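Local coordinates for protein endostatin (Mus musculus, PDB 1KOE) that inhibits angiogenesis and probably binds heparin, as the C-terminal non-collagenous fragment of the collagen XVIII alpha1 chain, at residues Leu80-Ile94 / Ser144-Ala156. Residues are numbered along the deposited sequence; the frame is centred on the assembly and turned at random.
Sequences LFSGSQGQLQPGARI and SSLLSGRLLEQKA
Leu152 sets its CD1 methyl against CD1 and CE1 of the Phe81 ring, 3.5 Å from each, the two side chains crossing at about a right angle. Tyr52 and Trp77 also meet that ring, so the methyl joins an aromatic cluster. One residue earlier, Leu151 CD1 lies 4.2 Å from Leu88 CD2 and just as near Leu80 CD1, while its other methyl meets Ile94 CD1. Leu166 of strand 166-169 touches both Leu151 and Ile94. The endostatin fold, related to the C-type lectin fold, has long loops between short strands, and here the connection from strand 140-145 to 155-158 is tied to one of them by a single beta bridge, Gln87 with Arg150. Leu88 N reaches Gly149 O at 2.8 Å, nearly straight on to the carbonyl; Leu151 N and Leu152 N donate to Gly86 O and Gln85 O from above the carbonyl planes. On the outer side, Gln85 and Arg150 run side by side, OE1 2.9 Å from NH1, their flat ends 37° apart. A bend at chi3 (-65°) of Arg150 lets its NE bond Ser148 OG in the guanidinium plane, and Glu153 OE2 forms a salt bridge with Arg150 NH2 at 2.7 Å. One water links Gln85 OE1 to Gln154 N.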
loop_
_atom_site.group_PDB
_atom_site.type_symbol
_atom_site.label_atom_id
_atom_site.label_comp_id
_atom_site.label_asym_id
_atom_site.label_seq_id
_atom_site.Cartn_x
_atom_site.Cartn_y
_atom_site.Cartn_z
ATOM N N LEU A 80 0.443 -1.614 -12.593
ATOM C CA LEU A 80 0.013 -0.560 -11.677
ATOM C C LEU A 80 0.771 0.758 -11.880
ATOM O O LEU A 80 0.246 1.839 -11.600
ATOM C CB LEU A 80 0.199 -1.009 -10.220
ATOM C CG LEU A 80 -0.573 -2.206 -9.664
ATOM C CD1 LEU A 80 -0.092 -2.460 -8.236
ATOM C CD2 LEU A 80 -2.068 -1.944 -9.675
ATOM N N PHE A 81 1.992 0.659 -12.393
ATOM C CA PHE A 81 2.860 1.823 -12.550
ATOM C C PHE A 81 3.031 2.316 -13.974
ATOM O O PHE A 81 3.943 3.090 -14.271
ATOM C CB PHE A 81 4.227 1.497 -11.913
ATOM C CG PHE A 81 4.118 1.048 -10.492
ATOM C CD1 PHE A 81 3.978 1.986 -9.464
ATOM C CD2 PHE A 81 4.097 -0.315 -10.176
ATOM C CE1 PHE A 81 3.804 1.570 -8.138
ATOM C CE2 PHE A 81 3.925 -0.739 -8.871
ATOM C CZ PHE A 81 3.775 0.199 -7.835
ATOM N N SER A 82 2.082 1.944 -14.824
ATOM C CA SER A 82 2.080 2.293 -16.246
ATOM C C SER A 82 1.686 3.744 -16.528
ATOM O O SER A 82 1.870 4.256 -17.645
ATOM C CB SER A 82 1.062 1.403 -16.945
ATOM O OG SER A 82 -0.206 1.617 -16.340
ATOM N N GLY A 83 1.054 4.371 -15.549
ATOM C CA GLY A 83 0.595 5.731 -15.724
ATOM C C GLY A 83 -0.911 5.781 -15.521
ATOM O O GLY A 83 -1.485 6.855 -15.467
ATOM N N SER A 84 -1.539 4.614 -15.369
ATOM C CA SER A 84 -2.990 4.489 -15.152
ATOM C C SER A 84 -3.370 4.913 -13.726
ATOM O O SER A 84 -4.558 4.997 -13.384
ATOM C CB SER A 84 -3.402 3.026 -15.333
ATOM O OG SER A 84 -2.790 2.209 -14.334
ATOM N N GLN A 85 -2.349 5.099 -12.888
ATOM C CA GLN A 85 -2.501 5.472 -11.485
ATOM C C GLN A 85 -2.974 4.297 -10.623
ATOM O O GLN A 85 -3.706 4.496 -9.653
ATOM C CB GLN A 85 -3.415 6.702 -11.300
ATOM C CG GLN A 85 -2.933 7.938 -12.059
ATOM C CD GLN A 85 -3.511 9.226 -11.541
ATOM O OE1 GLN A 85 -4.667 9.279 -11.123
ATOM N NE2 GLN A 85 -2.716 10.286 -11.577
ATOM N N GLY A 86 -2.529 3.083 -10.973
ATOM C CA GLY A 86 -2.876 1.880 -10.220
ATOM C C GLY A 86 -4.351 1.557 -10.216
ATOM O O GLY A 86 -4.949 1.274 -9.173
ATOM N N GLN A 87 -4.943 1.629 -11.402
ATOM C CA GLN A 87 -6.360 1.369 -11.594
ATOM C C GLN A 87 -6.708 -0.094 -11.321
ATOM O O GLN A 87 -6.064 -1.010 -11.842
ATOM C CB GLN A 87 -6.740 1.757 -13.031
ATOM C CG GLN A 87 -8.216 1.609 -13.397
ATOM C CD GLN A 87 -9.114 2.602 -12.685
ATOM O OE1 GLN A 87 -9.805 2.257 -11.719
ATOM N NE2 GLN A 87 -9.117 3.845 -13.160
ATOM N N LEU A 88 -7.678 -0.318 -10.448
ATOM C CA LEU A 88 -8.099 -1.676 -10.160
ATOM C C LEU A 88 -9.403 -1.889 -10.894
ATOM O O LEU A 88 -10.045 -0.940 -11.324
ATOM C CB LEU A 88 -8.293 -1.910 -8.663
ATOM C CG LEU A 88 -7.099 -1.697 -7.724
ATOM C CD1 LEU A 88 -7.529 -1.990 -6.307
ATOM C CD2 LEU A 88 -5.918 -2.567 -8.098
ATOM N N GLN A 89 -9.744 -3.142 -11.132
ATOM C CA GLN A 89 -10.990 -3.441 -11.817
ATOM C C GLN A 89 -12.133 -3.158 -10.851
ATOM O O GLN A 89 -11.981 -3.324 -9.635
ATOM C CB GLN A 89 -11.016 -4.906 -12.232
ATOM C CG GLN A 89 -11.693 -5.138 -13.566
ATOM C CD GLN A 89 -12.057 -6.574 -13.787
ATOM O OE1 GLN A 89 -11.432 -7.259 -14.590
ATOM N NE2 GLN A 89 -13.078 -7.044 -13.080
ATOM N N PRO A 90 -13.295 -2.737 -11.374
ATOM C CA PRO A 90 -14.464 -2.435 -10.543
ATOM C C PRO A 90 -14.793 -3.609 -9.632
ATOM O O PRO A 90 -14.600 -4.772 -10.006
ATOM C CB PRO A 90 -15.582 -2.218 -11.577
ATOM C CG PRO A 90 -14.849 -1.659 -12.730
ATOM C CD PRO A 90 -13.605 -2.527 -12.801
ATOM N N GLY A 91 -15.256 -3.299 -8.429
ATOM C CA GLY A 91 -15.623 -4.349 -7.502
ATOM C C GLY A 91 -14.460 -4.992 -6.783
ATOM O O GLY A 91 -14.690 -5.831 -5.908
ATOM N N ALA A 92 -13.228 -4.637 -7.163
ATOM C CA ALA A 92 -12.014 -5.167 -6.518
ATOM C C ALA A 92 -12.139 -4.916 -5.023
ATOM O O ALA A 92 -12.604 -3.858 -4.620
ATOM C CB ALA A 92 -10.766 -4.450 -7.054
ATOM N N ARG A 93 -11.769 -5.901 -4.215
ATOM C CA ARG A 93 -11.836 -5.806 -2.752
ATOM C C ARG A 93 -10.442 -5.928 -2.147
ATOM O O ARG A 93 -9.601 -6.685 -2.645
ATOM C CB ARG A 93 -12.643 -6.967 -2.173
ATOM C CG ARG A 93 -14.081 -6.961 -2.518
ATOM C CD ARG A 93 -14.791 -7.996 -1.700
ATOM N NE ARG A 93 -14.426 -9.371 -2.045
ATOM C CZ ARG A 93 -15.060 -10.432 -1.548
ATOM N NH1 ARG A 93 -16.068 -10.247 -0.698
ATOM N NH2 ARG A 93 -14.691 -11.665 -1.871
ATOM N N ILE A 94 -10.206 -5.196 -1.070
ATOM C CA ILE A 94 -8.935 -5.299 -0.378
ATOM C C ILE A 94 -9.246 -5.656 1.060
ATOM O O ILE A 94 -10.080 -5.018 1.706
ATOM C CB ILE A 94 -8.100 -4.004 -0.460
ATOM C CG1 ILE A 94 -7.718 -3.747 -1.930
ATOM C CG2 ILE A 94 -6.850 -4.122 0.448
ATOM C CD1 ILE A 94 -6.862 -2.539 -2.155
ATOM N N SER A 144 -4.138 8.058 -1.983
ATOM C CA SER A 144 -5.086 7.750 -3.035
ATOM C C SER A 144 -6.429 7.293 -2.473
ATOM O O SER A 144 -6.480 6.505 -1.530
ATOM C CB SER A 144 -4.511 6.639 -3.902
ATOM O OG SER A 144 -5.407 6.318 -4.959
ATOM N N SER A 145 -7.515 7.743 -3.098
ATOM C CA SER A 145 -8.834 7.345 -2.664
ATOM C C SER A 145 -9.191 6.014 -3.279
ATOM O O SER A 145 -9.280 5.883 -4.491
ATOM C CB SER A 145 -9.887 8.356 -3.102
ATOM O OG SER A 145 -11.147 7.986 -2.568
ATOM N N LEU A 146 -9.459 5.040 -2.429
ATOM C CA LEU A 146 -9.851 3.726 -2.885
ATOM C C LEU A 146 -11.274 3.774 -3.474
ATOM O O LEU A 146 -11.680 2.870 -4.216
ATOM C CB LEU A 146 -9.784 2.754 -1.709
ATOM C CG LEU A 146 -9.178 1.385 -1.974
ATOM C CD1 LEU A 146 -7.924 1.500 -2.836
ATOM C CD2 LEU A 146 -8.877 0.755 -0.625
ATOM N N LEU A 147 -12.028 4.824 -3.148
ATOM C CA LEU A 147 -13.381 4.973 -3.673
ATOM C C LEU A 147 -13.342 5.202 -5.184
ATOM O O LEU A 147 -14.280 4.837 -5.891
ATOM C CB LEU A 147 -14.134 6.111 -2.966
ATOM C CG LEU A 147 -14.310 5.912 -1.454
ATOM C CD1 LEU A 147 -14.865 7.154 -0.820
ATOM C CD2 LEU A 147 -15.183 4.736 -1.171
ATOM N N SER A 148 -12.243 5.755 -5.687
ATOM C CA SER A 148 -12.098 5.996 -7.123
ATOM C C SER A 148 -11.560 4.762 -7.871
ATOM O O SER A 148 -11.347 4.816 -9.080
ATOM C CB SER A 148 -11.172 7.190 -7.367
ATOM O OG SER A 148 -9.814 6.849 -7.120
ATOM N N GLY A 149 -11.330 3.667 -7.148
ATOM C CA GLY A 149 -10.807 2.454 -7.752
ATOM C C GLY A 149 -9.320 2.461 -8.079
ATOM O O GLY A 149 -8.840 1.526 -8.712
ATOM N N ARG A 150 -8.567 3.445 -7.582
ATOM C CA ARG A 150 -7.132 3.539 -7.878
ATOM C C ARG A 150 -6.271 3.510 -6.621
ATOM O O ARG A 150 -6.693 3.980 -5.563
ATOM C CB ARG A 150 -6.833 4.840 -8.632
ATOM C CG ARG A 150 -7.522 4.948 -9.963
ATOM C CD ARG A 150 -7.462 6.374 -10.496
ATOM N NE ARG A 150 -8.210 7.315 -9.662
ATOM C CZ ARG A 150 -8.217 8.636 -9.826
ATOM N NH1 ARG A 150 -7.518 9.196 -10.802
ATOM N NH2 ARG A 150 -8.922 9.400 -9.003
ATOM N N LEU A 151 -5.045 3.005 -6.761
ATOM C CA LEU A 151 -4.087 2.937 -5.652
ATOM C C LEU A 151 -3.070 4.069 -5.672
ATOM O O LEU A 151 -2.472 4.368 -4.648
ATOM C CB LEU A 151 -3.283 1.636 -5.712
ATOM C CG LEU A 151 -3.999 0.320 -5.481
ATOM C CD1 LEU A 151 -2.992 -0.817 -5.658
ATOM C CD2 LEU A 151 -4.583 0.310 -4.096
ATOM N N LEU A 152 -2.885 4.700 -6.831
ATOM C CA LEU A 152 -1.862 5.734 -6.980
ATOM C C LEU A 152 -2.333 7.117 -7.438
ATOM O O LEU A 152 -1.610 7.836 -8.117
ATOM C CB LEU A 152 -0.721 5.221 -7.889
ATOM C CG LEU A 152 0.061 3.971 -7.439
ATOM C CD1 LEU A 152 0.934 3.468 -8.577
ATOM C CD2 LEU A 152 0.916 4.299 -6.201
ATOM N N GLU A 153 -3.550 7.480 -7.058
ATOM C CA GLU A 153 -4.088 8.798 -7.346
ATOM C C GLU A 153 -3.101 9.779 -6.695
ATOM O O GLU A 153 -2.426 9.448 -5.709
ATOM C CB GLU A 153 -5.471 8.896 -6.708
ATOM C CG GLU A 153 -6.236 10.171 -6.947
ATOM C CD GLU A 153 -7.659 10.089 -6.411
ATOM O OE1 GLU A 153 -7.955 9.190 -5.600
ATOM O OE2 GLU A 153 -8.499 10.933 -6.789
ATOM N N GLN A 154 -2.996 10.974 -7.240
ATOM C CA GLN A 154 -2.043 11.950 -6.723
ATOM C C GLN A 154 -2.614 13.041 -5.829
ATOM O O GLN A 154 -2.722 14.199 -6.247
ATOM C CB GLN A 154 -1.292 12.550 -7.900
ATOM C CG GLN A 154 -0.539 11.481 -8.665
ATOM C CD GLN A 154 0.590 10.922 -7.848
ATOM O OE1 GLN A 154 1.471 11.660 -7.447
ATOM N NE2 GLN A 154 0.550 9.629 -7.562
ATOM N N LYS A 155 -3.007 12.662 -4.616
ATOM C CA LYS A 155 -3.553 13.596 -3.649
ATOM C C LYS A 155 -2.560 13.872 -2.525
ATOM O O LYS A 155 -2.060 12.945 -1.895
ATOM C CB LYS A 155 -4.837 13.044 -3.025
ATOM N N ALA A 156 -2.268 15.147 -2.275
ATOM C CA ALA A 156 -1.375 15.523 -1.182
ATOM C C ALA A 156 -2.304 15.694 0.016
ATOM O O ALA A 156 -3.150 16.603 0.017
ATOM C CB ALA A 156 -0.687 16.821 -1.493
HETATM O O HOH W 1 -4.550 11.903 -9.534
#